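Local coordinates for protein cytosol aminopeptidase (Coxiella burnetii, PDB 3IJ3) that probably works as a manganese-dependent metalloaminopeptidase of the M17 family, removing amino acids from the N-terminal ends of peptides, at residues 63-76 / 88-100. Numbering follows the deposited sequence.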
loop_
_atom_site.group_PDB
_atom_site.type_symbol
_atom_site.label_atom_id
_atom_site.label_comp_id
_atom_site.label_asym_id
_atom_site.label_seq_id
_atom_site.Cartn_x
_atom_site.Cartn_y
_atom_site.Cartn_z
ATOM N N VAL A 63 -26.587 -4.411 50.548
ATOM C CA VAL A 63 -26.871 -4.179 49.139
ATOM C C VAL A 63 -26.798 -2.679 48.832
ATOM O O VAL A 63 -26.250 -2.285 47.803
ATOM C CB VAL A 63 -28.208 -4.806 48.701
ATOM C CG1 VAL A 63 -28.495 -4.482 47.244
ATOM C CG2 VAL A 63 -28.182 -6.345 48.922
ATOM N N LYS A 64 -27.332 -1.851 49.730
ATOM C CA LYS A 64 -27.253 -0.393 49.565
ATOM C C LYS A 64 -25.791 0.092 49.691
ATOM O O LYS A 64 -25.301 0.840 48.836
ATOM C CB LYS A 64 -28.137 0.302 50.584
ATOM C CG LYS A 64 -28.112 1.824 50.508
ATOM C CD LYS A 64 -29.076 2.446 51.498
ATOM C CE LYS A 64 -29.042 3.974 51.426
ATOM N NZ LYS A 64 -29.947 4.582 52.441
ATOM N N ALA A 65 -25.080 -0.389 50.709
ATOM C CA ALA A 65 -23.675 0.001 50.920
ATOM C C ALA A 65 -22.730 -0.430 49.785
ATOM O O ALA A 65 -21.725 0.220 49.536
ATOM C CB ALA A 65 -23.168 -0.554 52.233
ATOM N N SER A 66 -23.061 -1.519 49.112
ATOM C CA SER A 66 -22.222 -2.049 48.030
ATOM C C SER A 66 -22.323 -1.264 46.728
ATOM O O SER A 66 -21.420 -1.342 45.906
ATOM C CB SER A 66 -22.601 -3.501 47.736
ATOM O OG SER A 66 -23.833 -3.558 47.019
ATOM N N GLY A 67 -23.413 -0.535 46.514
ATOM C CA GLY A 67 -23.596 0.212 45.275
ATOM C C GLY A 67 -24.207 -0.619 44.150
ATOM O O GLY A 67 -24.341 -0.144 43.019
ATOM N N PHE A 68 -24.589 -1.854 44.451
ATOM C CA PHE A 68 -25.212 -2.714 43.455
ATOM C C PHE A 68 -26.595 -2.189 43.160
ATOM O O PHE A 68 -27.387 -1.985 44.071
ATOM C CB PHE A 68 -25.319 -4.163 43.946
ATOM C CG PHE A 68 -26.034 -5.102 42.978
ATOM C CD1 PHE A 68 -25.363 -5.659 41.899
ATOM C CD2 PHE A 68 -27.359 -5.475 43.206
ATOM C CE1 PHE A 68 -26.020 -6.556 41.013
ATOM C CE2 PHE A 68 -28.032 -6.348 42.349
ATOM C CZ PHE A 68 -27.362 -6.899 41.256
ATOM N N VAL A 69 -26.883 -2.007 41.879
ATOM C CA VAL A 69 -28.186 -1.511 41.436
ATOM C C VAL A 69 -28.815 -2.384 40.331
ATOM O O VAL A 69 -29.850 -2.043 39.776
ATOM C CB VAL A 69 -28.059 -0.055 40.962
ATOM C CG1 VAL A 69 -27.674 0.841 42.137
ATOM C CG2 VAL A 69 -27.039 0.067 39.849
ATOM N N GLY A 70 -28.202 -3.520 40.033
ATOM C CA GLY A 70 -28.737 -4.418 39.018
ATOM C C GLY A 70 -28.181 -4.266 37.622
ATOM O O GLY A 70 -28.762 -4.803 36.679
ATOM N N LEU A 71 -27.078 -3.536 37.465
ATOM C CA LEU A 71 -26.487 -3.378 36.133
ATOM C C LEU A 71 -26.057 -4.741 35.613
ATOM O O LEU A 71 -25.494 -5.550 36.358
ATOM C CB LEU A 71 -25.298 -2.429 36.148
ATOM C CG LEU A 71 -25.570 -0.992 36.590
ATOM C CD1 LEU A 71 -24.307 -0.170 36.374
ATOM C CD2 LEU A 71 -26.737 -0.382 35.820
ATOM N N ALA A 72 -26.343 -4.992 34.340
ATOM C CA ALA A 72 -26.024 -6.271 33.698
ATOM C C ALA A 72 -24.559 -6.671 33.866
ATOM O O ALA A 72 -23.656 -5.877 33.609
ATOM C CB ALA A 72 -26.375 -6.214 32.212
ATOM N N GLY A 73 -24.331 -7.898 34.322
ATOM C CA GLY A 73 -22.972 -8.409 34.502
ATOM C C GLY A 73 -22.321 -8.106 35.834
ATOM O O GLY A 73 -21.256 -8.642 36.119
ATOM N N THR A 74 -22.928 -7.243 36.649
ATOM C CA THR A 74 -22.359 -6.933 37.966
ATOM C C THR A 74 -22.964 -7.902 38.945
ATOM O O THR A 74 -24.035 -8.463 38.690
ATOM C CB THR A 74 -22.637 -5.459 38.438
ATOM O OG1 THR A 74 -24.056 -5.230 38.598
ATOM C CG2 THR A 74 -22.072 -4.467 37.448
ATOM N N ILE A 75 -22.278 -8.120 40.065
ATOM C CA ILE A 75 -22.796 -8.997 41.093
ATOM C C ILE A 75 -22.734 -8.340 42.466
ATOM O O ILE A 75 -22.037 -7.337 42.678
ATOM C CB ILE A 75 -22.049 -10.371 41.159
ATOM C CG1 ILE A 75 -20.570 -10.187 41.516
ATOM C CG2 ILE A 75 -22.164 -11.101 39.836
ATOM C CD1 ILE A 75 -19.847 -11.475 41.915
ATOM N N CYS A 76 -23.523 -8.886 43.377
ATOM C CA CYS A 76 -23.498 -8.470 44.767
ATOM C C CYS A 76 -23.415 -9.746 45.596
ATOM O O CYS A 76 -24.366 -10.533 45.621
ATOM C CB CYS A 76 -24.730 -7.646 45.154
ATOM S SG CYS A 76 -24.657 -7.041 46.884
ATOM N N VAL A 88 -25.622 -14.671 45.953
ATOM C CA VAL A 88 -25.033 -13.759 45.000
ATOM C C VAL A 88 -26.130 -13.246 44.068
ATOM O O VAL A 88 -26.864 -14.031 43.461
ATOM C CB VAL A 88 -23.897 -14.401 44.177
ATOM C CG1 VAL A 88 -23.370 -13.420 43.099
ATOM C CG2 VAL A 88 -22.745 -14.835 45.099
ATOM N N LEU A 89 -26.281 -11.933 43.986
ATOM C CA LEU A 89 -27.216 -11.352 43.026
ATOM C C LEU A 89 -26.431 -11.083 41.747
ATOM O O LEU A 89 -25.296 -10.620 41.800
ATOM C CB LEU A 89 -27.815 -10.027 43.518
ATOM C CG LEU A 89 -28.523 -10.072 44.857
ATOM C CD1 LEU A 89 -28.947 -8.635 45.283
ATOM C CD2 LEU A 89 -29.696 -11.011 44.754
ATOM N N LEU A 90 -27.019 -11.405 40.605
ATOM C CA LEU A 90 -26.421 -11.134 39.289
ATOM C C LEU A 90 -27.327 -10.174 38.510
ATOM O O LEU A 90 -28.489 -10.483 38.230
ATOM C CB LEU A 90 -26.248 -12.432 38.475
ATOM C CG LEU A 90 -25.809 -12.298 37.014
ATOM C CD1 LEU A 90 -24.368 -11.747 36.901
ATOM C CD2 LEU A 90 -25.982 -13.659 36.266
ATOM N N GLY A 91 -26.804 -9.012 38.149
ATOM C CA GLY A 91 -27.581 -8.083 37.331
ATOM C C GLY A 91 -27.706 -8.683 35.931
ATOM O O GLY A 91 -26.719 -9.155 35.380
ATOM N N VAL A 92 -28.915 -8.700 35.379
ATOM C CA VAL A 92 -29.136 -9.226 34.029
ATOM C C VAL A 92 -29.760 -8.168 33.087
ATOM O O VAL A 92 -30.466 -7.263 33.551
ATOM C CB VAL A 92 -30.005 -10.515 34.070
ATOM C CG1 VAL A 92 -29.286 -11.612 34.892
ATOM C CG2 VAL A 92 -31.379 -10.241 34.652
ATOM N N SER A 93 -29.427 -8.257 31.798
ATOM C CA SER A 93 -29.934 -7.320 30.762
ATOM C C SER A 93 -31.447 -7.477 30.643
ATOM O O SER A 93 -32.185 -6.530 30.342
ATOM C CB SER A 93 -29.300 -7.625 29.408
ATOM O OG SER A 93 -27.891 -7.705 29.489
ATOM N N ASP A 94 -31.891 -8.722 30.852
ATOM C CA ASP A 94 -33.307 -9.122 30.831
ATOM C C ASP A 94 -33.392 -10.533 31.466
ATOM O O ASP A 94 -32.375 -11.228 31.512
ATOM C CB ASP A 94 -33.831 -9.143 29.396
ATOM C CG ASP A 94 -35.331 -9.351 29.323
ATOM O OD1 ASP A 94 -36.033 -9.046 30.315
ATOM O OD2 ASP A 94 -35.805 -9.804 28.266
ATOM N N TYR A 95 -34.566 -10.959 31.961
ATOM C CA TYR A 95 -34.684 -12.296 32.561
ATOM C C TYR A 95 -34.597 -13.464 31.556
ATOM O O TYR A 95 -34.482 -14.624 31.968
ATOM C CB TYR A 95 -35.927 -12.396 33.457
ATOM C CG TYR A 95 -35.831 -11.515 34.692
ATOM C CD1 TYR A 95 -35.053 -11.897 35.790
ATOM C CD2 TYR A 95 -36.521 -10.304 34.770
ATOM C CE1 TYR A 95 -34.968 -11.069 36.950
ATOM C CE2 TYR A 95 -36.432 -9.483 35.908
ATOM C CZ TYR A 95 -35.659 -9.869 36.984
ATOM O OH TYR A 95 -35.593 -9.052 38.091
ATOM N N GLU A 96 -34.625 -13.158 30.255
ATOM C CA GLU A 96 -34.511 -14.184 29.201
ATOM C C GLU A 96 -33.223 -14.086 28.349
ATOM O O GLU A 96 -33.085 -14.816 27.371
ATOM C CB GLU A 96 -35.730 -14.128 28.268
ATOM C CG GLU A 96 -37.074 -14.473 28.919
ATOM C CD GLU A 96 -37.597 -13.390 29.852
ATOM O OE1 GLU A 96 -38.102 -13.731 30.946
ATOM O OE2 GLU A 96 -37.494 -12.194 29.503
ATOM N N TYR A 97 -32.273 -13.223 28.714
ATOM C CA TYR A 97 -31.039 -13.056 27.912
ATOM C C TYR A 97 -30.012 -14.208 28.059
ATOM O O TYR A 97 -29.388 -14.617 27.076
ATOM C CB TYR A 97 -30.403 -11.700 28.197
ATOM C CG TYR A 97 -29.142 -11.457 27.428
ATOM C CD1 TYR A 97 -29.156 -11.407 26.035
ATOM C CD2 TYR A 97 -27.939 -11.232 28.079
ATOM C CE1 TYR A 97 -27.997 -11.184 25.320
ATOM C CE2 TYR A 97 -26.775 -10.998 27.369
ATOM C CZ TYR A 97 -26.815 -10.971 25.989
ATOM O OH TYR A 97 -25.665 -10.743 25.282
ATOM N N SER A 98 -29.823 -14.697 29.275
ATOM C CA SER A 98 -28.933 -15.856 29.550
ATOM C C SER A 98 -27.412 -15.661 29.532
ATOM O O SER A 98 -26.740 -16.175 30.437
ATOM C CB SER A 98 -29.325 -17.059 28.669
ATOM O OG SER A 98 -30.693 -17.394 28.891
ATOM N N TRP A 99 -26.848 -14.978 28.526
ATOM C CA TRP A 99 -25.394 -14.782 28.485
ATOM C C TRP A 99 -24.814 -14.048 29.684
ATOM O O TRP A 99 -23.619 -14.149 29.906
ATOM C CB TRP A 99 -24.885 -14.061 27.216
ATOM C CG TRP A 99 -24.710 -14.885 25.979
ATOM C CD1 TRP A 99 -25.341 -14.703 24.781
ATOM C CD2 TRP A 99 -23.837 -16.010 25.805
ATOM N NE1 TRP A 99 -24.918 -15.636 23.873
ATOM C CE2 TRP A 99 -24.000 -16.458 24.472
ATOM C CE3 TRP A 99 -22.948 -16.695 26.648
ATOM C CZ2 TRP A 99 -23.299 -17.549 23.952
ATOM C CZ3 TRP A 99 -22.244 -17.791 26.128
ATOM C CH2 TRP A 99 -22.429 -18.201 24.786
ATOM N N ASP A 100 -25.605 -13.296 30.460
ATOM C CA ASP A 100 -25.007 -12.634 31.637
ATOM C C ASP A 100 -24.426 -13.695 32.579
ATOM O O ASP A 100 -23.408 -13.457 33.266
ATOM C CB ASP A 100 -26.013 -11.765 32.392
ATOM C CG ASP A 100 -26.503 -10.569 31.572
ATOM O OD1 ASP A 100 -25.645 -9.801 31.082
ATOM O OD2 ASP A 100 -27.736 -10.377 31.471
HETATM O O HOH W 1 -29.926 -4.800 34.162
#
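Phe68 brings CE2 and CZ of its ring obliquely against Leu89, where CE2 lies 3.8 Å from Leu89 CD1, while its edge points at the backbone N of Gly91. With CG anti to the backbone N (chi1 177°), the ring slots between the N of Gly70 over the centre of one face and the CB of Cys76 toward the rim of the other. Leu48 and Trp51 of helix 48-52 add to this apolar cluster.

Next to the ring, strands 75-79 and 85-91 pair as an antiparallel hairpin in the N-terminal domain's mixed sheet, with 75-79 its outermost strand within this chain. Cys76 and Leu89 form the hydrogen-bonded pair, Cys76 N to Leu89 O and Leu89 N to Cys76 O both at 2.9 Å. On the face away from Phe68, Ile75 CG2 meets Leu90 CD1 at 3.7 Å and Ile75 CB packs on Val88 CG1.

The pairing runs on into the Leu71-Thr74 type II turn. Gly91 N gives a nearly straight bond to Thr74 O (2.9 Å, 170° at the hydrogen), and Gly73 N reaches Gly91 O from above its carbonyl plane. Gly91 CA lies against Gly70 O and makes a CA-H...O contact with Leu71 O at 3.4 Å. Farther out, one water donates to both Gly70 O and Val92 O. Backbone bonds thus set the hairpin's register and tie the loop's end to Gly91, while Phe68 adds apolar packing on Leu89.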